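Telomeric DNA-binding factor trf1 (Schizosaccharomyces pombe, PDB 6K5S) probably binds telomeric DNA repeats, and its all-helical domain, present as two copies in the assembly, belongs to the telomere repeat binding factor family. Local coordinates at residues A[13-16]-A[17-21]; A[88-91]-A[92-96]; A[102-105]-A[106-109]; A[211-214]-A[215-219]. All coordinates share one frame; numbering follows the deposited sequence.

Interaction 1 (A[13-16]-A[17-21])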
loop_
_atom_site.group_PDB
_atom_site.type_symbol
_atom_site.label_atom_id
_atom_site.label_comp_id
_atom_site.label_asym_id
_atom_site.label_seq_id
_atom_site.Cartn_x
_atom_site.Cartn_y
_atom_site.Cartn_z
ATOM N N LEU A 13 4.841 -3.291 1.295
ATOM C CA LEU A 13 4.790 -4.502 2.097
ATOM C C LEU A 13 5.399 -4.257 3.470
ATOM O O LEU A 13 4.797 -4.592 4.487
ATOM C CB LEU A 13 5.525 -5.651 1.384
ATOM C CG LEU A 13 5.402 -7.001 2.112
ATOM C CD1 LEU A 13 3.941 -7.436 2.196
ATOM C CD2 LEU A 13 6.214 -8.090 1.390
ATOM N N GLY A 14 6.584 -3.640 3.505
ATOM C CA GLY A 14 7.239 -3.379 4.777
ATOM C C GLY A 14 6.488 -2.390 5.652
ATOM O O GLY A 14 6.348 -2.600 6.864
ATOM N N ASN A 15 5.998 -1.294 5.060
ATOM C CA ASN A 15 5.314 -0.274 5.851
ATOM C C ASN A 15 4.023 -0.827 6.464
ATOM O O ASN A 15 3.759 -0.667 7.664
ATOM C CB ASN A 15 5.030 0.924 4.953
ATOM C CG ASN A 15 4.358 2.069 5.675
ATOM O OD1 ASN A 15 4.754 2.476 6.778
ATOM N ND2 ASN A 15 3.380 2.649 5.021
ATOM N N LEU A 16 3.221 -1.505 5.659
ATOM C CA LEU A 16 1.965 -2.050 6.168
ATOM C C LEU A 16 2.224 -3.128 7.204
ATOM O O LEU A 16 1.483 -3.235 8.185
ATOM C CB LEU A 16 1.112 -2.595 5.008
ATOM C CG LEU A 16 0.673 -1.568 3.951
ATOM C CD1 LEU A 16 -0.029 -2.257 2.750
ATOM C CD2 LEU A 16 -0.246 -0.548 4.572
ATOM N N SER A 17 3.265 -3.946 6.999
ATOM C CA SER A 17 3.579 -4.993 7.961
ATOM C C SER A 17 3.971 -4.381 9.290
ATOM O O SER A 17 3.536 -4.843 10.345
ATOM C CB SER A 17 4.721 -5.874 7.437
ATOM O OG SER A 17 4.378 -6.521 6.209
ATOM N N ASN A 18 4.792 -3.333 9.241
ATOM C CA ASN A 18 5.224 -2.645 10.455
ATOM C C ASN A 18 4.031 -2.052 11.207
ATOM O O ASN A 18 3.942 -2.160 12.435
ATOM C CB ASN A 18 6.236 -1.555 10.092
ATOM C CG ASN A 18 7.616 -2.116 9.646
ATOM O OD1 ASN A 18 7.997 -3.240 9.972
ATOM N ND2 ASN A 18 8.380 -1.290 8.947
ATOM N N ILE A 19 3.106 -1.427 10.495
ATOM C CA ILE A 19 1.943 -0.850 11.165
ATOM C C ILE A 19 1.125 -1.949 11.845
ATOM O O ILE A 19 0.709 -1.819 13.003
ATOM C CB ILE A 19 1.105 -0.038 10.164
ATOM C CG1 ILE A 19 1.890 1.205 9.714
ATOM C CG2 ILE A 19 -0.239 0.318 10.758
ATOM C CD1 ILE A 19 1.283 1.922 8.492
ATOM N N ILE A 20 0.894 -3.057 11.135
ATOM C CA ILE A 20 0.114 -4.147 11.710
ATOM C C ILE A 20 0.810 -4.710 12.950
ATOM O O ILE A 20 0.178 -4.951 13.989
ATOM C CB ILE A 20 -0.129 -5.227 10.635
ATOM C CG1 ILE A 20 -0.990 -4.650 9.524
ATOM C CG2 ILE A 20 -0.726 -6.507 11.250
ATOM C CD1 ILE A 20 -0.995 -5.503 8.280
ATOM N N LEU A 21 2.127 -4.913 12.868
ATOM C CA LEU A 21 2.847 -5.478 14.003
ATOM C C LEU A 21 2.767 -4.563 15.217
ATOM O O LEU A 21 2.616 -5.032 16.351
ATOM C CB LEU A 21 4.303 -5.723 13.639
ATOM C CG LEU A 21 4.411 -6.954 12.750
ATOM C CD1 LEU A 21 5.786 -6.950 12.054
ATOM C CD2 LEU A 21 4.174 -8.195 13.577
#
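Ser17 hydrogen-bonds to the backbone oxygen of Leu13 one turn earlier, inside the regular alpha-helix 10-24 of the all-helical TRF domain. The backbone bonds come first. Four i to i+4 bonds join residues 13-16 to residues 17-20. Asn18 N to Gly14 O measures 2.9 Å, and Ile20 N to Leu16 O is nearly straight at 165°.

The side-chain bond is that of Ser17. With OG beside its own backbone N (chi1 -61°), the hydroxyl turns back along the helix and donates to Leu13 O over 2.6 Å. Ser17 N donates to the same Leu13 O at 3.0 Å. The two donors come from opposite faces of the carbonyl plane, and the hydroxyl is tilted 35° from it. A buried hydroxyl is thus satisfied within its own helix, while Ser17 packs on Phe53 and Ala85. An alanine here would remove the hydroxyl and is likely to leave Leu13 O with the backbone N-H as its one donor from this turn.

The isoleucines lay their CG1 branches against backbone oxygens of the preceding turn. Ile20 CG1 lies 3.1 Å from Leu16 O. Apolar packing joins the helix to its neighbours. The Ile20 side chain goes on to Met50 and Phe53 of helix 41-60. Leu16 and Ile19 also pack on Leu9 of the second subunit, so this side of the helix faces the other copy. Leu13 rests on Thr81 and Ala85 of helix 76-94. In Ile19 the branch lies back over the preceding turn, with Ile19 CG1 3.3 Å from Asn15 O.

Interaction 2 (A[88-91]-A[92-96])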
loop_
_atom_site.group_PDB
_atom_site.type_symbol
_atom_site.label_atom_id
_atom_site.label_comp_id
_atom_site.label_asym_id
_atom_site.label_seq_id
_atom_site.Cartn_x
_atom_site.Cartn_y
_atom_site.Cartn_z
ATOM N N ALA A 88 3.676 -10.301 10.606
ATOM C CA ALA A 88 2.435 -9.537 10.637
ATOM C C ALA A 88 1.261 -10.420 10.250
ATOM O O ALA A 88 0.184 -10.341 10.861
ATOM C CB ALA A 88 2.539 -8.317 9.717
ATOM N N ILE A 89 1.462 -11.282 9.243
ATOM C CA ILE A 89 0.425 -12.230 8.821
ATOM C C ILE A 89 0.050 -13.157 9.970
ATOM O O ILE A 89 -1.130 -13.427 10.207
ATOM C CB ILE A 89 0.901 -13.036 7.596
ATOM C CG1 ILE A 89 0.912 -12.162 6.341
ATOM C CG2 ILE A 89 -0.018 -14.259 7.333
ATOM C CD1 ILE A 89 1.691 -12.823 5.181
ATOM N N PHE A 90 1.054 -13.690 10.676
ATOM C CA PHE A 90 0.779 -14.630 11.759
ATOM C C PHE A 90 -0.002 -13.955 12.879
ATOM O O PHE A 90 -0.993 -14.511 13.382
ATOM C CB PHE A 90 2.086 -15.207 12.291
ATOM C CG PHE A 90 1.910 -16.445 13.121
ATOM C CD1 PHE A 90 1.529 -16.351 14.455
ATOM C CD2 PHE A 90 2.148 -17.706 12.576
ATOM C CE1 PHE A 90 1.376 -17.491 15.229
ATOM C CE2 PHE A 90 1.985 -18.851 13.351
ATOM C CZ PHE A 90 1.608 -18.736 14.677
ATOM N N LEU A 91 0.410 -12.741 13.255
ATOM C CA LEU A 91 -0.253 -12.026 14.337
ATOM C C LEU A 91 -1.663 -11.614 13.938
ATOM O O LEU A 91 -2.591 -11.680 14.758
ATOM C CB LEU A 91 0.594 -10.816 14.744
ATOM C CG LEU A 91 0.191 -10.045 16.000
ATOM C CD1 LEU A 91 0.029 -11.001 17.188
ATOM C CD2 LEU A 91 1.227 -8.980 16.294
ATOM N N ALA A 92 -1.855 -11.218 12.677
ATOM C CA ALA A 92 -3.196 -10.861 12.220
ATOM C C ALA A 92 -4.090 -12.088 12.162
ATOM O O ALA A 92 -5.280 -12.016 12.501
ATOM C CB ALA A 92 -3.136 -10.188 10.854
ATOM N N ALA A 93 -3.537 -13.227 11.725
ATOM C CA ALA A 93 -4.290 -14.482 11.779
ATOM C C ALA A 93 -4.768 -14.780 13.196
ATOM O O ALA A 93 -5.935 -15.149 13.404
ATOM C CB ALA A 93 -3.446 -15.651 11.261
ATOM N N VAL A 94 -3.878 -14.661 14.185
ATOM C CA VAL A 94 -4.281 -15.070 15.533
ATOM C C VAL A 94 -5.236 -14.068 16.171
ATOM O O VAL A 94 -6.013 -14.437 17.064
ATOM C CB VAL A 94 -3.092 -15.314 16.489
ATOM C CG1 VAL A 94 -2.255 -16.542 16.059
ATOM C CG2 VAL A 94 -2.250 -14.088 16.677
ATOM N N TYR A 95 -5.230 -12.815 15.730
ATOM C CA TYR A 95 -6.240 -11.863 16.175
ATOM C C TYR A 95 -7.482 -11.865 15.288
ATOM O O TYR A 95 -8.416 -11.100 15.550
ATOM C CB TYR A 95 -5.634 -10.461 16.255
ATOM C CG TYR A 95 -5.037 -10.157 17.601
ATOM C CD1 TYR A 95 -5.852 -9.912 18.710
ATOM C CD2 TYR A 95 -3.670 -10.137 17.782
ATOM C CE1 TYR A 95 -5.309 -9.650 19.950
ATOM C CE2 TYR A 95 -3.119 -9.867 19.014
ATOM C CZ TYR A 95 -3.948 -9.621 20.099
ATOM O OH TYR A 95 -3.403 -9.359 21.331
ATOM N N GLY A 96 -7.518 -12.687 14.244
ATOM C CA GLY A 96 -8.702 -12.829 13.421
ATOM C C GLY A 96 -8.822 -11.871 12.258
ATOM O O GLY A 96 -9.800 -11.967 11.501
#
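Phe90 and Leu91 meet Val94 and Tyr95 in the last turns of helix 76-94, which closes in a Schellman motif at Gly96. Positive phi (89°) at Gly96 ends the helix, and Gly96 N bonds back to Ala93 O at 3.0 Å.

The side chains follow from their first torsions. Phe90 has CG anti to the backbone N (chi1 -164°), and its ring atom CE1 comes within 3.8 Å of Val94 CG1. The two side chains cross at a slant. The same ring meets Phe113 edge-to-face and packs on Leu105 and Phe109, so it faces helix 102-113.

Val94 holds CG1 beside its own N and CG2 between N and the carbonyl carbon (chi1 -67°). This places Val94 CG2 3.1 Å from Leu91 O and 3.9 Å from Leu91 CD1. The two methyls thus reach different side chains, Phe90 and Leu91, while both lie near Phe90 O. With both methyls gone, as in an alanine, a gap would probably open between Phe90 CE1 and Leu91 CD1.

Leu91 and Tyr95 lie side by side and point the same way. Tyr95 also packs on Val28, Ala31 and Ser32 of helix 28-36. Its N-H still reaches Leu91 O, the last of four i to i+4 bonds here. Leu91 CD1 sits at the edge of the Tyr95 ring, in its plane, 3.8 Å from Tyr95 CE2.

Interaction 3 (A[102-105]-A[106-109])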
loop_
_atom_site.group_PDB
_atom_site.type_symbol
_atom_site.label_atom_id
_atom_site.label_comp_id
_atom_site.label_asym_id
_atom_site.label_seq_id
_atom_site.Cartn_x
_atom_site.Cartn_y
_atom_site.Cartn_z
ATOM N N PHE A 102 -5.539 -23.021 11.846
ATOM C CA PHE A 102 -4.496 -23.469 12.762
ATOM C C PHE A 102 -3.564 -24.482 12.112
ATOM O O PHE A 102 -2.374 -24.513 12.436
ATOM C CB PHE A 102 -5.116 -24.075 14.019
ATOM C CG PHE A 102 -5.479 -23.067 15.068
ATOM C CD1 PHE A 102 -4.494 -22.410 15.790
ATOM C CD2 PHE A 102 -6.811 -22.804 15.360
ATOM C CE1 PHE A 102 -4.830 -21.483 16.784
ATOM C CE2 PHE A 102 -7.154 -21.895 16.364
ATOM C CZ PHE A 102 -6.162 -21.220 17.062
ATOM N N PHE A 103 -4.066 -25.301 11.186
ATOM C CA PHE A 103 -3.185 -26.234 10.493
ATOM C C PHE A 103 -2.049 -25.489 9.801
ATOM O O PHE A 103 -0.897 -25.926 9.857
ATOM C CB PHE A 103 -3.967 -27.069 9.470
ATOM C CG PHE A 103 -3.090 -27.941 8.598
ATOM C CD1 PHE A 103 -2.439 -27.420 7.480
ATOM C CD2 PHE A 103 -2.895 -29.275 8.916
ATOM C CE1 PHE A 103 -1.620 -28.223 6.696
ATOM C CE2 PHE A 103 -2.084 -30.080 8.143
ATOM C CZ PHE A 103 -1.441 -29.551 7.030
ATOM N N HIS A 104 -2.357 -24.354 9.151
ATOM C CA HIS A 104 -1.332 -23.606 8.434
ATOM C C HIS A 104 -0.435 -22.832 9.380
ATOM O O HIS A 104 0.746 -22.635 9.071
ATOM C CB HIS A 104 -1.958 -22.635 7.432
ATOM C CG HIS A 104 -2.480 -23.306 6.208
ATOM N ND1 HIS A 104 -3.800 -23.222 5.822
ATOM C CD2 HIS A 104 -1.874 -24.117 5.311
ATOM C CE1 HIS A 104 -3.978 -23.932 4.720
ATOM N NE2 HIS A 104 -2.825 -24.485 4.390
ATOM N N LEU A 105 -0.984 -22.338 10.492
ATOM C CA LEU A 105 -0.144 -21.684 11.491
ATOM C C LEU A 105 0.908 -22.655 12.027
ATOM O O LEU A 105 2.098 -22.322 12.118
ATOM C CB LEU A 105 -1.010 -21.123 12.622
ATOM C CG LEU A 105 -1.970 -20.004 12.208
ATOM C CD1 LEU A 105 -2.649 -19.383 13.411
ATOM C CD2 LEU A 105 -1.261 -18.948 11.381
ATOM N N ASN A 106 0.487 -23.872 12.355
ATOM C CA ASN A 106 1.418 -24.881 12.860
ATOM C C ASN A 106 2.466 -25.264 11.819
ATOM O O ASN A 106 3.654 -25.334 12.132
ATOM C CB ASN A 106 0.659 -26.119 13.314
ATOM C CG ASN A 106 1.585 -27.210 13.774
ATOM O OD1 ASN A 106 2.341 -27.029 14.720
ATOM N ND2 ASN A 106 1.566 -28.334 13.082
ATOM N N GLU A 107 2.038 -25.532 10.578
ATOM C CA GLU A 107 2.966 -25.996 9.545
ATOM C C GLU A 107 4.042 -24.960 9.238
ATOM O O GLU A 107 5.175 -25.320 8.908
ATOM C CB GLU A 107 2.191 -26.331 8.265
ATOM C CG GLU A 107 3.049 -26.725 7.076
ATOM C CD GLU A 107 2.226 -27.390 5.976
ATOM O OE1 GLU A 107 1.688 -26.657 5.115
ATOM O OE2 GLU A 107 2.095 -28.634 5.996
ATOM N N ASN A 108 3.702 -23.682 9.327
ATOM C CA ASN A 108 4.584 -22.580 8.975
ATOM C C ASN A 108 5.254 -21.921 10.175
ATOM O O ASN A 108 5.994 -20.956 9.976
ATOM C CB ASN A 108 3.797 -21.520 8.195
ATOM C CG ASN A 108 3.389 -22.005 6.799
ATOM O OD1 ASN A 108 4.166 -21.904 5.847
ATOM N ND2 ASN A 108 2.157 -22.502 6.675
ATOM N N PHE A 109 5.011 -22.411 11.402
ATOM C CA PHE A 109 5.480 -21.697 12.593
ATOM C C PHE A 109 6.993 -21.484 12.566
ATOM O O PHE A 109 7.477 -20.376 12.797
ATOM C CB PHE A 109 5.077 -22.444 13.862
ATOM C CG PHE A 109 5.546 -21.770 15.129
ATOM C CD1 PHE A 109 4.779 -20.790 15.733
ATOM C CD2 PHE A 109 6.770 -22.091 15.685
ATOM C CE1 PHE A 109 5.226 -20.154 16.894
ATOM C CE2 PHE A 109 7.205 -21.479 16.842
ATOM C CZ PHE A 109 6.441 -20.506 17.437
HETATM O O HOH W 1 -0.105 -28.508 10.645
#
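Asn108 doubles the grip on His104 O in the first turns of helix 102-113. Asn108 N donates to His104 O at 3.1 Å. Asn108 ND2 donates to His104 O at 2.8 Å, nearly straight at 170°. His104 O lies in the plane of the Asn108 amide, and the bond holds that amide in its rotation. The other end of the amide, OD1, is hydrogen-bonded to Tyr67 OH. This buried asparagine is therefore satisfied at both ends.

The tight side continues with Leu105 and Phe109. Leu105 packs on Phe90, Ala93 and Val94 of helix 76-94. Phe109 stacks on Phe113 and also meets Tyr128. Phe109 CB lies 3.5 Å from Leu105 O.

The solvent side is looser. Phe103, His104 and Glu107 are exposed. The Phe103 and Glu107 side chains cross with ring and carboxylate planes 73° apart. Glu107 OE2 stays 3.8 Å from Phe103 CZ. His104 NE2 and Glu107 OE1 are 5.1 Å apart, too far for direct pairing.

A water bridges Phe103 O and Asn106 ND2 within one turn. It donates to the oxygen and accepts from the amide, and lies over one face of the Phe103 ring. Asn106 OD1 turns to Lys132 of helix 122-141. The whole is an amphipathic alpha-helix, with its apolar side in the core of a helical TRF domain.

Interaction 4 (A[211-214]-A[215-219])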
loop_
_atom_site.group_PDB
_atom_site.type_symbol
_atom_site.label_atom_id
_atom_site.label_comp_id
_atom_site.label_asym_id
_atom_site.label_seq_id
_atom_site.Cartn_x
_atom_site.Cartn_y
_atom_site.Cartn_z
ATOM N N PHE A 211 -2.761 -17.586 25.571
ATOM C CA PHE A 211 -1.899 -17.778 24.407
ATOM C C PHE A 211 -1.746 -16.482 23.626
ATOM O O PHE A 211 -0.657 -16.171 23.130
ATOM C CB PHE A 211 -2.435 -18.888 23.497
ATOM C CG PHE A 211 -1.660 -19.026 22.214
ATOM C CD1 PHE A 211 -0.382 -19.537 22.224
ATOM C CD2 PHE A 211 -2.199 -18.604 21.011
ATOM C CE1 PHE A 211 0.345 -19.659 21.050
ATOM C CE2 PHE A 211 -1.475 -18.713 19.828
ATOM C CZ PHE A 211 -0.207 -19.238 19.847
ATOM N N LEU A 212 -2.828 -15.722 23.489
ATOM C CA LEU A 212 -2.736 -14.447 22.803
ATOM C C LEU A 212 -1.673 -13.574 23.460
ATOM O O LEU A 212 -0.801 -13.016 22.783
ATOM C CB LEU A 212 -4.097 -13.763 22.818
ATOM C CG LEU A 212 -4.697 -13.119 21.572
ATOM C CD1 LEU A 212 -4.814 -14.103 20.430
ATOM C CD2 LEU A 212 -6.076 -12.577 21.932
ATOM N N SER A 213 -1.696 -13.504 24.791
ATOM C CA SER A 213 -0.726 -12.688 25.512
ATOM C C SER A 213 0.687 -13.236 25.348
ATOM O O SER A 213 1.645 -12.468 25.211
ATOM C CB SER A 213 -1.114 -12.607 26.988
ATOM O OG SER A 213 -0.695 -11.375 27.549
ATOM N N GLU A 214 0.834 -14.562 25.320
ATOM C CA GLU A 214 2.151 -15.140 25.086
ATOM C C GLU A 214 2.711 -14.704 23.737
ATOM O O GLU A 214 3.875 -14.303 23.636
ATOM C CB GLU A 214 2.092 -16.669 25.152
ATOM C CG GLU A 214 1.582 -17.272 26.454
ATOM C CD GLU A 214 2.595 -17.223 27.574
ATOM O OE1 GLU A 214 3.803 -17.093 27.277
ATOM O OE2 GLU A 214 2.180 -17.320 28.754
ATOM N N ILE A 215 1.902 -14.799 22.676
ATOM C CA ILE A 215 2.458 -14.646 21.336
ATOM C C ILE A 215 2.742 -13.181 21.039
ATOM O O ILE A 215 3.763 -12.846 20.424
ATOM C CB ILE A 215 1.533 -15.281 20.277
ATOM C CG1 ILE A 215 2.263 -15.395 18.939
ATOM C CG2 ILE A 215 0.265 -14.467 20.079
ATOM C CD1 ILE A 215 3.286 -16.486 18.917
ATOM N N ALA A 216 1.869 -12.280 21.488
ATOM C CA ALA A 216 2.090 -10.864 21.207
ATOM C C ALA A 216 3.342 -10.370 21.914
ATOM O O ALA A 216 4.192 -9.712 21.301
ATOM C CB ALA A 216 0.872 -10.043 21.619
ATOM N N CYS A 217 3.487 -10.720 23.196
ATOM C CA CYS A 217 4.689 -10.379 23.951
ATOM C C CYS A 217 5.950 -10.870 23.253
ATOM O O CYS A 217 6.918 -10.116 23.105
ATOM C CB CYS A 217 4.602 -10.955 25.359
ATOM S SG CYS A 217 3.411 -10.093 26.407
ATOM N N TYR A 218 5.965 -12.133 22.812
ATOM C CA TYR A 218 7.123 -12.600 22.056
ATOM C C TYR A 218 7.348 -11.736 20.828
ATOM O O TYR A 218 8.466 -11.282 20.568
ATOM C CB TYR A 218 6.975 -14.064 21.630
ATOM C CG TYR A 218 8.129 -14.525 20.763
ATOM C CD1 TYR A 218 8.171 -14.233 19.406
ATOM C CD2 TYR A 218 9.181 -15.254 21.300
ATOM C CE1 TYR A 218 9.230 -14.634 18.614
ATOM C CE2 TYR A 218 10.244 -15.667 20.508
ATOM C CZ TYR A 218 10.261 -15.351 19.170
ATOM O OH TYR A 218 11.311 -15.753 18.366
ATOM N N ILE A 219 6.308 -11.565 20.015
ATOM C CA ILE A 219 6.485 -10.882 18.742
ATOM C C ILE A 219 6.840 -9.425 18.989
ATOM O O ILE A 219 7.630 -8.831 18.242
ATOM C CB ILE A 219 5.228 -11.056 17.866
ATOM C CG1 ILE A 219 5.287 -12.407 17.152
ATOM C CG2 ILE A 219 5.116 -9.962 16.828
ATOM C CD1 ILE A 219 4.009 -12.789 16.413
#
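Phe211 O accepts the shortest bond between the two segments, from Ile215 N at 2.9 Å. It belongs to the regular alpha-helix 208-222, near the C-terminal end of the chain, in the all-helical TRF domain. Ile215 N also makes a weak bond to Leu212 O. The main donor to Leu212 O is Ala216 N, with an angle of 169° at the hydrogen. Cys217 N and Tyr218 N continue the i to i+4 pattern to Ser213 O and Glu214 O.

Ile215 carries the buried side. Its CG1 is anti to the backbone N (chi1 -167°), which leaves CG2 between N and the carbonyl carbon. Ile215 CG2 is thus set against the preceding turn, 3.2 Å from Leu212 O. The side chain packs on Leu127 and Phe113. Phe211 meets it loosely, Phe211 CZ lying 4.3 Å from Ile215 CB, and also packs on Glu130 and Gln134 of helix 122-141. Tyr218 packs on Leu127 too, and its OH is hydrogen-bonded to Gln124.

The outer side is more polar. Glu214 bends at its second torsion (chi2 -76°), and OE2 forms a salt bridge with Lys210 one turn back. On exposed Cys217, SG lies 3.2 Å from Ser213 O.

All four contacts lie along single helices of one TRF domain, each two turns or so long. Interactions 1 and 2 are buried, and interactions 3 and 4 only partly. Interaction 2 is central: it touches interaction 1 through Ala88, interaction 3 through Phe90 and Val94, and interaction 4 through Leu212. Interactions 3 and 4 do not touch each other, their nearest atoms being about 5 Å apart. Interaction 1 is the one that reaches the second subunit. The chemistry follows position. Apolar side chains dominate in interaction 2, while interactions 1 and 3 each add a side-chain bond to a backbone oxygen. Charged or water-linked groups appear where interactions 3 and 4 approach solvent.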